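Local coordinates for SnoaL-like domain-containing protein (Burkholderia xenovorans LB400, PDB 3FGY), which is of unknown function but adopts the NTF2-like (SnoaL-like) fold, whose cone-shaped cavity in relatives often binds or turns over small molecules, at residues A28-P39 / K113-T123. Numbering follows the deposited sequence. Where two conformers were deposited one is given.
Sequences AVSAEDIEWIIP and KVTSIREYIDT
Lys113 NZ donates to Ala28 O at 2.7 Å, from above the carbonyl plane, and to a water that in turn donates to Ser30 O. The lysine chain bends at chi2 (-84°) to get there. Beside it, Val114 N bonds to Val29 O and Ala31 N to Val114 O. The turn from Ala31 to Ile34 then interrupts the pairing.

Beyond the turn, 34-38 and 113-120 pair as parallel strands. Glu35 N bonds to Thr115 O, where a classic bulge sets Thr115 and Ser116 against Thr108. Glu35 O then takes Ile117 N, Ile117 O takes Ile37 N, and Ile37 O takes Glu119 N. A water also donates to Ile117 O, so that carbonyl has two donors. Strand 46-49 flanks 34-38 on its other edge.

Glu119 OE2 accepts the indole N-H of Trp36, with NE1 2.8 Å from OE2. The oxygen lies close to the ring plane and is approached on its anti side; carboxylate and ring planes stand 49° apart. CG1 and CD1 of Ile38 run alongside the carboxylate, CD1 coming 3.6 Å from OE2. Over one face of the indole lies Ile117. Its CG2, anti to the backbone N, makes a CH-pi contact 3.8 Å from the centroid of the five-membered ring, while CD1 covers the CD2-CE3 side. Leu54 and Leu57 of helix 50-64 also touch Trp36. At the far end, Pro39 CD rests 3.2 Å from Glu119 O, and Pro39 CG meets Thr123 CG2.

Glu119 OE1 is hydrogen-bonded to an unidentified molecule, probably from the crystallisation liquor. The tryptophan bond helps hold the carboxylate, with OE1 turned to that molecule. This is consistent with Glu119 lining the NTF2-like pocket.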
# COMPACT_ATOMS: atom_id res chain seq x y z
N ALA A 28 -6.03 -16.67 -18.21
CA ALA A 28 -6.39 -17.99 -17.68
C ALA A 28 -6.43 -17.99 -16.15
O ALA A 28 -7.11 -18.82 -15.56
CB ALA A 28 -5.42 -19.06 -18.19
N VAL A 29 -5.70 -17.07 -15.53
CA VAL A 29 -5.73 -16.91 -14.07
C VAL A 29 -6.46 -15.63 -13.63
O VAL A 29 -6.33 -15.21 -12.48
CB VAL A 29 -4.31 -16.94 -13.45
CG1 VAL A 29 -3.64 -18.29 -13.75
CG2 VAL A 29 -3.45 -15.77 -13.92
N SER A 30 -7.21 -15.01 -14.56
CA SER A 30 -7.91 -13.74 -14.34
C SER A 30 -9.42 -13.96 -14.42
O SER A 30 -9.92 -14.53 -15.41
CB SER A 30 -7.51 -12.72 -15.40
OG SER A 30 -6.19 -12.25 -15.17
N ALA A 31 -10.14 -13.53 -13.39
CA ALA A 31 -11.61 -13.63 -13.39
C ALA A 31 -12.17 -12.84 -14.56
O ALA A 31 -11.58 -11.87 -15.01
CB ALA A 31 -12.20 -13.16 -12.09
N GLU A 32 -13.30 -13.28 -15.12
CA GLU A 32 -13.88 -12.54 -16.23
C GLU A 32 -14.31 -11.13 -15.80
O GLU A 32 -14.26 -10.19 -16.58
CB GLU A 32 -15.01 -13.32 -16.88
CG GLU A 32 -14.50 -14.48 -17.75
N ASP A 33 -14.67 -10.98 -14.53
CA ASP A 33 -15.08 -9.69 -13.98
C ASP A 33 -13.92 -9.05 -13.19
O ASP A 33 -14.15 -8.23 -12.28
CB ASP A 33 -16.30 -9.86 -13.07
CG ASP A 33 -16.11 -10.96 -12.02
OD1 ASP A 33 -15.17 -11.78 -12.16
OD2 ASP A 33 -16.91 -11.01 -11.05
N ILE A 34 -12.68 -9.40 -13.54
CA ILE A 34 -11.50 -8.86 -12.82
C ILE A 34 -11.56 -7.33 -12.79
O ILE A 34 -11.90 -6.70 -13.77
CB ILE A 34 -10.17 -9.37 -13.45
CG1 ILE A 34 -8.97 -8.88 -12.64
CG2 ILE A 34 -10.05 -8.92 -14.90
CD1 ILE A 34 -7.69 -9.66 -12.90
N GLU A 35 -11.26 -6.75 -11.64
CA GLU A 35 -11.23 -5.32 -11.42
C GLU A 35 -9.82 -4.96 -10.96
O GLU A 35 -9.33 -5.57 -10.02
CB GLU A 35 -12.20 -5.02 -10.28
CG GLU A 35 -12.27 -3.60 -9.84
CD GLU A 35 -13.16 -3.46 -8.64
OE1 GLU A 35 -12.69 -3.70 -7.51
OE2 GLU A 35 -14.34 -3.12 -8.85
N TRP A 36 -9.17 -3.99 -11.62
CA TRP A 36 -7.83 -3.54 -11.24
C TRP A 36 -7.86 -2.04 -11.08
O TRP A 36 -8.02 -1.27 -12.06
CB TRP A 36 -6.83 -3.99 -12.30
CG TRP A 36 -5.36 -3.76 -12.08
CD1 TRP A 36 -4.76 -2.83 -11.26
CD2 TRP A 36 -4.31 -4.46 -12.73
NE1 TRP A 36 -3.37 -2.93 -11.36
CE2 TRP A 36 -3.08 -3.91 -12.27
CE3 TRP A 36 -4.27 -5.49 -13.67
CZ2 TRP A 36 -1.86 -4.37 -12.71
CZ3 TRP A 36 -3.07 -5.95 -14.08
CH2 TRP A 36 -1.88 -5.39 -13.63
N ILE A 37 -7.68 -1.61 -9.83
CA ILE A 37 -7.80 -0.21 -9.45
C ILE A 37 -6.42 0.41 -9.27
O ILE A 37 -5.59 -0.11 -8.51
CB ILE A 37 -8.61 -0.07 -8.13
CG1 ILE A 37 -10.02 -0.69 -8.25
CG2 ILE A 37 -8.67 1.39 -7.69
CD1 ILE A 37 -10.81 -0.70 -6.94
N ILE A 38 -6.18 1.52 -9.96
CA ILE A 38 -4.92 2.22 -9.94
C ILE A 38 -5.22 3.67 -9.53
O ILE A 38 -5.96 4.36 -10.22
CB ILE A 38 -4.23 2.15 -11.31
CG1 ILE A 38 -4.00 0.67 -11.71
CG2 ILE A 38 -2.91 2.95 -11.26
CD1 ILE A 38 -3.19 0.53 -13.00
N PRO A 39 -4.66 4.11 -8.39
CA PRO A 39 -4.96 5.46 -7.93
C PRO A 39 -4.11 6.53 -8.61
O PRO A 39 -3.18 6.22 -9.38
CB PRO A 39 -4.62 5.39 -6.44
CG PRO A 39 -3.45 4.51 -6.37
CD PRO A 39 -3.71 3.44 -7.47
N LYS A 113 -8.93 -17.79 -9.37
CA LYS A 113 -8.75 -16.70 -10.30
C LYS A 113 -8.52 -15.40 -9.52
O LYS A 113 -9.17 -15.15 -8.50
CB LYS A 113 -10.00 -16.51 -11.15
CG LYS A 113 -10.41 -17.71 -11.97
CD LYS A 113 -9.68 -17.78 -13.29
CE LYS A 113 -10.28 -18.87 -14.19
NZ LYS A 113 -9.78 -18.80 -15.59
N VAL A 114 -7.63 -14.56 -10.02
CA VAL A 114 -7.51 -13.21 -9.51
C VAL A 114 -8.77 -12.42 -9.85
O VAL A 114 -9.15 -12.32 -11.02
CB VAL A 114 -6.27 -12.49 -10.08
CG1 VAL A 114 -6.24 -11.03 -9.60
CG2 VAL A 114 -4.99 -13.25 -9.69
N THR A 115 -9.43 -11.89 -8.82
CA THR A 115 -10.71 -11.20 -8.99
C THR A 115 -10.66 -9.70 -8.75
O THR A 115 -11.41 -8.96 -9.39
CB THR A 115 -11.81 -11.83 -8.09
OG1 THR A 115 -11.54 -11.55 -6.70
CG2 THR A 115 -11.88 -13.34 -8.33
N SER A 116 -9.82 -9.23 -7.82
CA SER A 116 -9.71 -7.80 -7.53
C SER A 116 -8.27 -7.48 -7.22
O SER A 116 -7.60 -8.26 -6.52
CB SER A 116 -10.54 -7.42 -6.30
OG SER A 116 -11.92 -7.69 -6.53
N ILE A 117 -7.81 -6.37 -7.76
CA ILE A 117 -6.49 -5.83 -7.48
C ILE A 117 -6.69 -4.36 -7.16
O ILE A 117 -7.41 -3.66 -7.87
CB ILE A 117 -5.58 -5.93 -8.73
CG1 ILE A 117 -5.42 -7.39 -9.17
CG2 ILE A 117 -4.22 -5.22 -8.54
CD1 ILE A 117 -4.86 -7.53 -10.54
N ARG A 118 -6.04 -3.89 -6.11
CA ARG A 118 -5.95 -2.46 -5.85
C ARG A 118 -4.47 -2.14 -5.59
O ARG A 118 -3.87 -2.78 -4.74
CB ARG A 118 -6.81 -2.08 -4.65
CG ARG A 118 -7.14 -0.63 -4.63
CD ARG A 118 -7.73 -0.11 -3.34
NE ARG A 118 -7.49 1.32 -3.44
CZ ARG A 118 -8.32 2.19 -4.00
NH1 ARG A 118 -9.53 1.85 -4.33
NH2 ARG A 118 -7.92 3.45 -4.16
N GLU A 119 -3.92 -1.17 -6.32
CA GLU A 119 -2.57 -0.71 -6.08
C GLU A 119 -2.52 0.46 -5.07
O GLU A 119 -3.36 1.37 -5.10
CB GLU A 119 -1.91 -0.23 -7.37
CG GLU A 119 -1.95 -1.19 -8.52
CD GLU A 119 -1.06 -0.74 -9.69
OE1 GLU A 119 -0.28 0.26 -9.53
OE2 GLU A 119 -1.13 -1.38 -10.75
N TYR A 120 -1.46 0.43 -4.27
CA TYR A 120 -1.11 1.50 -3.36
C TYR A 120 0.32 1.90 -3.76
O TYR A 120 1.25 1.12 -3.62
CB TYR A 120 -1.19 1.04 -1.92
CG TYR A 120 -2.56 0.56 -1.50
CD1 TYR A 120 -3.00 -0.72 -1.85
CD2 TYR A 120 -3.43 1.34 -0.73
CE1 TYR A 120 -4.25 -1.19 -1.45
CE2 TYR A 120 -4.67 0.87 -0.34
CZ TYR A 120 -5.10 -0.38 -0.70
OH TYR A 120 -6.33 -0.88 -0.30
N ILE A 121 0.46 3.12 -4.28
CA ILE A 121 1.66 3.58 -4.94
C ILE A 121 1.95 5.04 -4.56
O ILE A 121 1.15 5.71 -3.92
CB ILE A 121 1.53 3.44 -6.49
CG1 ILE A 121 0.42 4.34 -7.01
CG2 ILE A 121 1.34 1.93 -6.87
CD1 ILE A 121 0.22 4.21 -8.49
N ASP A 122 3.13 5.53 -4.95
CA ASP A 122 3.49 6.93 -4.75
C ASP A 122 2.86 7.77 -5.85
O ASP A 122 3.48 8.09 -6.86
CB ASP A 122 5.02 7.10 -4.74
CG ASP A 122 5.47 8.41 -4.13
OD1 ASP A 122 4.68 9.39 -4.11
OD2 ASP A 122 6.65 8.46 -3.69
N THR A 123 1.58 8.12 -5.63
CA THR A 123 0.82 8.84 -6.66
C THR A 123 1.41 10.23 -6.99
O THR A 123 1.34 10.71 -8.12
CB THR A 123 -0.67 8.92 -6.27
OG1 THR A 123 -0.80 9.45 -4.96
CG2 THR A 123 -1.40 7.59 -6.34
O HOH W 1 -10.40 -16.67 -16.96
O HOH W 2 -14.01 -8.41 -9.41
O HOH W 3 -10.25 -4.03 -6.89